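Local coordinates for pyruvate kinase (Cryptosporidium parvum, PDB 6P0Y), which probably catalyses the last step of glycolysis, the transfer of a phosphoryl group from phosphoenolpyruvate to ADP that yields pyruvate and ATP, at residues L108-P113 / I233-V238; M291-D296 / V325-M330. All coordinates share one frame; numbering follows the deposited sequence.

Contact 1: L108-P113 / I233-V238. With K (potassium ion), chain E.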
loop_
_atom_site.group_PDB
_atom_site.type_symbol
_atom_site.label_atom_id
_atom_site.label_comp_id
_atom_site.label_asym_id
_atom_site.label_seq_id
_atom_site.Cartn_x
_atom_site.Cartn_y
_atom_site.Cartn_z
ATOM N N LEU A 108 -41.706 7.387 8.697
ATOM C CA LEU A 108 -42.696 6.590 9.471
ATOM C C LEU A 108 -41.986 5.358 10.036
ATOM O O LEU A 108 -41.563 4.501 9.238
ATOM C CB LEU A 108 -43.878 6.186 8.583
ATOM C CG LEU A 108 -45.050 5.534 9.328
ATOM C CD1 LEU A 108 -46.376 5.793 8.626
ATOM C CD2 LEU A 108 -44.840 4.034 9.508
ATOM N N ASP A 109 -41.873 5.281 11.363
ATOM C CA ASP A 109 -41.277 4.134 12.092
ATOM C C ASP A 109 -42.421 3.208 12.525
ATOM O O ASP A 109 -43.207 3.613 13.397
ATOM C CB ASP A 109 -40.410 4.641 13.247
ATOM C CG ASP A 109 -39.500 3.590 13.859
ATOM O OD1 ASP A 109 -39.989 2.481 14.141
ATOM O OD2 ASP A 109 -38.313 3.897 14.071
ATOM N N THR A 110 -42.500 2.015 11.923
ATOM C CA THR A 110 -43.625 1.046 12.065
ATOM C C THR A 110 -43.663 0.484 13.490
ATOM O O THR A 110 -42.584 0.341 14.096
ATOM C CB THR A 110 -43.514 -0.106 11.057
ATOM O OG1 THR A 110 -42.305 -0.817 11.330
ATOM C CG2 THR A 110 -43.531 0.365 9.618
ATOM N N LYS A 111 -44.863 0.194 14.003
ATOM C CA LYS A 111 -45.069 -0.480 15.313
ATOM C C LYS A 111 -44.461 -1.881 15.230
ATOM O O LYS A 111 -43.590 -2.205 16.060
ATOM C CB LYS A 111 -46.556 -0.544 15.674
ATOM C CG LYS A 111 -46.861 -1.076 17.066
ATOM C CD LYS A 111 -48.287 -0.779 17.512
ATOM C CE LYS A 111 -48.593 -1.256 18.918
ATOM N NZ LYS A 111 -49.692 -2.253 18.941
ATOM N N GLY A 112 -44.901 -2.661 14.241
ATOM C CA GLY A 112 -44.416 -4.027 13.977
ATOM C C GLY A 112 -44.730 -4.976 15.128
ATOM O O GLY A 112 -45.621 -4.713 15.933
ATOM N N PRO A 113 -43.979 -6.090 15.258
ATOM C CA PRO A 113 -44.275 -7.113 16.260
ATOM C C PRO A 113 -43.742 -6.810 17.669
ATOM O O PRO A 113 -43.323 -7.732 18.342
ATOM C CB PRO A 113 -43.569 -8.337 15.658
ATOM C CG PRO A 113 -42.352 -7.757 14.988
ATOM C CD PRO A 113 -42.819 -6.434 14.422
ATOM N N ILE A 233 -39.789 4.801 5.256
ATOM C CA ILE A 233 -40.416 3.783 6.147
ATOM C C ILE A 233 -39.285 3.115 6.931
ATOM O O ILE A 233 -38.472 2.419 6.300
ATOM C CB ILE A 233 -41.244 2.756 5.347
ATOM C CG1 ILE A 233 -42.392 3.423 4.589
ATOM C CG2 ILE A 233 -41.749 1.638 6.254
ATOM C CD1 ILE A 233 -42.927 2.606 3.439
ATOM N N ALA A 234 -39.220 3.348 8.242
ATOM C CA ALA A 234 -38.270 2.687 9.163
ATOM C C ALA A 234 -38.895 1.363 9.612
ATOM O O ALA A 234 -39.660 1.370 10.590
ATOM C CB ALA A 234 -37.936 3.591 10.326
ATOM N N LEU A 235 -38.590 0.279 8.895
ATOM C CA LEU A 235 -39.264 -1.041 9.026
ATOM C C LEU A 235 -38.722 -1.762 10.267
ATOM O O LEU A 235 -37.560 -2.212 10.234
ATOM C CB LEU A 235 -39.018 -1.838 7.741
ATOM C CG LEU A 235 -40.046 -2.917 7.411
ATOM C CD1 LEU A 235 -41.451 -2.336 7.329
ATOM C CD2 LEU A 235 -39.678 -3.613 6.109
ATOM N N SER A 236 -39.534 -1.852 11.324
ATOM C CA SER A 236 -39.137 -2.405 12.645
ATOM C C SER A 236 -38.998 -3.930 12.567
ATOM O O SER A 236 -39.796 -4.564 11.849
ATOM C CB SER A 236 -40.105 -1.993 13.719
ATOM O OG SER A 236 -40.003 -0.604 13.974
ATOM N N PHE A 237 -37.994 -4.470 13.266
ATOM C CA PHE A 237 -37.734 -5.919 13.478
ATOM C C PHE A 237 -37.634 -6.671 12.145
ATOM O O PHE A 237 -38.239 -7.759 12.034
ATOM C CB PHE A 237 -38.826 -6.529 14.361
ATOM C CG PHE A 237 -38.860 -6.013 15.778
ATOM C CD1 PHE A 237 -38.102 -6.617 16.771
ATOM C CD2 PHE A 237 -39.666 -4.938 16.125
ATOM C CE1 PHE A 237 -38.142 -6.150 18.077
ATOM C CE2 PHE A 237 -39.704 -4.472 17.431
ATOM C CZ PHE A 237 -38.943 -5.078 18.405
ATOM N N VAL A 238 -36.874 -6.142 11.177
ATOM C CA VAL A 238 -36.591 -6.840 9.886
ATOM C C VAL A 238 -35.675 -8.029 10.196
ATOM O O VAL A 238 -34.707 -7.839 10.954
ATOM C CB VAL A 238 -35.982 -5.898 8.830
ATOM C CG1 VAL A 238 -35.415 -6.659 7.643
ATOM C CG2 VAL A 238 -36.995 -4.873 8.355
HETATM K K K E . -41.618 1.639 16.389
HETATM O O HOH W 1 -42.387 -3.454 11.257
#
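Leu108 and Asp109 pair in parallel with Ile233 and Ala234, and the backbone ladder is short. Ala234 N donates to Leu108 O (2.8 Å), and Thr110 N donates to Ala234 O (3.2 Å). Past the strand ends, side chains take over the bonding. Ser236 N gives a nearly straight bond to Thr110 OG1 (3.0 Å, 171°). In return, Ser236 OG donates to Thr110 O at 2.8 Å. Thr110 OG1 can meet that N-H because it sits between its own backbone N and carbonyl carbon (chi1 62°). The same torsion sets CG2 anti to the carbonyl carbon, where it meets Ile233 CG2 and Leu235 CD1. A water accepts from Thr110 OG1 and donates to Ser236 O, and so links the two segments.

Thr110 O also binds the potassium ion (2.8 Å), as does Asp109 OD1 (2.9 Å). Asn76 and Ser78 supply the other two ligands. This is the monovalent cation site of a pyruvate kinase, and the Asp109 side chain lies about 7 Å from the bound ADP. The OD2 branch of Asp109 forms salt bridges with Arg74 and Lys270, and its nearest atom across the strands is Ala234 CB. Lys270 also bonds Ser236 OG. Farther along, the ring of Pro113 lies against Phe237, with CG 3.8 Å from Phe237 CB.

On the outer face, Leu108 and Ile233 pack under helix 215-226, and Ile233 and Leu235 meet helix 241-253. Strand 266-271 continues the barrel beyond 232-235, while strand 72-76 borders 105-109.

Contact 2: M291-D296 / V325-M330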
loop_
_atom_site.group_PDB
_atom_site.type_symbol
_atom_site.label_atom_id
_atom_site.label_comp_id
_atom_site.label_asym_id
_atom_site.label_seq_id
_atom_site.Cartn_x
_atom_site.Cartn_y
_atom_site.Cartn_z
ATOM N N MET A 291 -30.829 0.780 9.941
ATOM C CA MET A 291 -30.963 1.464 11.251
ATOM C C MET A 291 -30.587 0.466 12.351
ATOM O O MET A 291 -31.185 -0.632 12.374
ATOM C CB MET A 291 -32.407 1.933 11.434
ATOM C CG MET A 291 -32.592 3.026 12.472
ATOM S SD MET A 291 -34.246 3.787 12.440
ATOM C CE MET A 291 -34.398 4.216 10.706
ATOM N N VAL A 292 -29.620 0.807 13.209
ATOM C CA VAL A 292 -29.188 -0.067 14.339
ATOM C C VAL A 292 -29.180 0.751 15.631
ATOM O O VAL A 292 -28.680 1.887 15.605
ATOM C CB VAL A 292 -27.815 -0.718 14.079
ATOM C CG1 VAL A 292 -27.869 -1.685 12.905
ATOM C CG2 VAL A 292 -26.719 0.318 13.873
ATOM N N ALA A 293 -29.726 0.177 16.707
ATOM C CA ALA A 293 -29.707 0.732 18.079
ATOM C C ALA A 293 -29.084 -0.299 19.028
ATOM O O ALA A 293 -29.496 -1.487 18.989
ATOM C CB ALA A 293 -31.103 1.102 18.508
ATOM N N ARG A 294 -28.124 0.146 19.843
ATOM C CA ARG A 294 -27.462 -0.664 20.901
ATOM C C ARG A 294 -28.528 -1.225 21.853
ATOM O O ARG A 294 -28.416 -2.408 22.238
ATOM C CB ARG A 294 -26.446 0.202 21.654
ATOM C CG ARG A 294 -25.614 -0.553 22.679
ATOM C CD ARG A 294 -24.400 0.255 23.091
ATOM N NE ARG A 294 -24.778 1.508 23.731
ATOM C CZ ARG A 294 -24.214 2.693 23.499
ATOM N NH1 ARG A 294 -23.230 2.819 22.623
ATOM N NH2 ARG A 294 -24.644 3.762 24.147
ATOM N N GLY A 295 -29.527 -0.405 22.198
ATOM C CA GLY A 295 -30.619 -0.741 23.132
ATOM C C GLY A 295 -31.459 -1.921 22.667
ATOM O O GLY A 295 -31.947 -2.653 23.545
ATOM N N ASP A 296 -31.640 -2.096 21.351
ATOM C CA ASP A 296 -32.498 -3.160 20.758
ATOM C C ASP A 296 -31.753 -4.498 20.775
ATOM O O ASP A 296 -32.340 -5.487 21.256
ATOM C CB ASP A 296 -32.939 -2.823 19.331
ATOM C CG ASP A 296 -33.893 -1.644 19.243
ATOM O OD1 ASP A 296 -34.515 -1.307 20.273
ATOM O OD2 ASP A 296 -34.005 -1.070 18.142
ATOM N N VAL A 325 -27.876 4.350 9.894
ATOM C CA VAL A 325 -28.272 5.235 11.026
ATOM C C VAL A 325 -27.896 4.535 12.330
ATOM O O VAL A 325 -28.355 3.389 12.534
ATOM C CB VAL A 325 -29.782 5.527 10.993
ATOM C CG1 VAL A 325 -30.188 6.498 12.089
ATOM C CG2 VAL A 325 -30.244 6.018 9.629
ATOM N N THR A 326 -27.107 5.193 13.182
ATOM C CA THR A 326 -26.956 4.829 14.615
ATOM C C THR A 326 -28.166 5.404 15.356
ATOM O O THR A 326 -28.169 6.622 15.614
ATOM C CB THR A 326 -25.613 5.302 15.188
ATOM O OG1 THR A 326 -24.577 4.577 14.527
ATOM C CG2 THR A 326 -25.500 5.091 16.683
ATOM N N ALA A 327 -29.159 4.557 15.649
ATOM C CA ALA A 327 -30.455 4.922 16.273
ATOM C C ALA A 327 -30.338 4.903 17.800
ATOM O O ALA A 327 -31.302 5.329 18.461
ATOM C CB ALA A 327 -31.539 3.983 15.804
ATOM N N THR A 328 -29.212 4.416 18.332
ATOM C CA THR A 328 -28.858 4.460 19.775
ATOM C C THR A 328 -29.226 5.837 20.336
ATOM O O THR A 328 -28.847 6.851 19.714
ATOM C CB THR A 328 -27.367 4.155 19.986
ATOM O OG1 THR A 328 -27.092 2.865 19.435
ATOM C CG2 THR A 328 -26.947 4.185 21.441
ATOM N N GLN A 329 -29.959 5.864 21.454
ATOM C CA GLN A 329 -30.158 7.074 22.292
ATOM C C GLN A 329 -28.850 7.302 23.061
ATOM O O GLN A 329 -28.553 6.497 23.968
ATOM C CB GLN A 329 -31.369 6.896 23.213
ATOM C CG GLN A 329 -31.678 8.116 24.074
ATOM C CD GLN A 329 -32.986 7.998 24.818
ATOM O OE1 GLN A 329 -34.060 8.221 24.268
ATOM N NE2 GLN A 329 -32.903 7.661 26.094
ATOM N N MET A 330 -28.092 8.339 22.685
ATOM C CA MET A 330 -26.686 8.549 23.127
ATOM C C MET A 330 -26.560 9.771 24.048
ATOM O O MET A 330 -25.484 9.912 24.661
ATOM C CB MET A 330 -25.766 8.722 21.914
ATOM C CG MET A 330 -25.558 7.434 21.141
ATOM S SD MET A 330 -24.217 7.543 19.937
ATOM C CE MET A 330 -25.031 8.417 18.599
#
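This is a parallel strand pairing at the C-terminal ends of two adjacent barrel strands, 289-292 and 324-326. It belongs to a beta-alpha-beta unit whose helix is 306-320. Met291 pairs with Val325 and Val292 with Thr326. Val292 N donates to Val325 O at 3.0 Å. Val292 O then receives Ala327 N (2.7 Å).

The segments stay together past the ladder through Thr328. Its OG1 accepts Arg294 N in an almost straight bond (2.9 Å, 174°). The side-chain oxygen thus takes the place of a backbone carbonyl where the ladder has ended. OG1 lies anti to the carbonyl carbon of Thr328 (chi1 -58°), and the other branch, CG2, lies over one face of the Arg294 guanidinium. CG2 is 3.6 Å from Arg294 NH2 and displaced toward the rim of the flat group. Arg294 reaches this position by a bend at chi3 (62°). NH2 also forms a salt bridge with Asp347, which would help fix the turn of the guanidinium.

On the inward face, Met291 runs beside Val325, with CG 4.0 Å from Val325 CB. Just past the strands, Ala327 CB touches Met291 CG at 3.6 Å and Ala293 CB at 4.0 Å. The Met291 side chain is about 5 Å from that of Arg74, which binds ADP. The Ala293 side chain is about 7 Å from the bound magnesium ion, and that of Ala327 about 8 Å from ADP.

Helix 306-320 covers the outer face, where Gln310 touches Val292, Arg294 and Thr326. Helix 342-353 packs on Thr326 and Met330 and carries Asp347. Thr346 of a second subunit also packs on Arg294. Strands 266-271 and 358-361 flank the pair within the sheet.

Overall arrangement
From the N terminus, the chain first passes residues 108-113 at the end of the third barrel strand. It then runs through the seven-stranded mixed sheet (strands 115-116 to 200-202) and helix 215-226, and contact 1 closes this long loop at the fourth strand. The chain continues through the fifth strand to the sixth, where contact 2 opens. Contact 2 closes a much shorter loop through helix 306-320, at the seventh strand. The two loops follow in series and neither nest nor cross. Both join neighbouring strands of one closed parallel sheet. The contacts lie about 14 Å apart between centres, and they meet where Met291 CE packs on Ala234 CB at 3.6 Å.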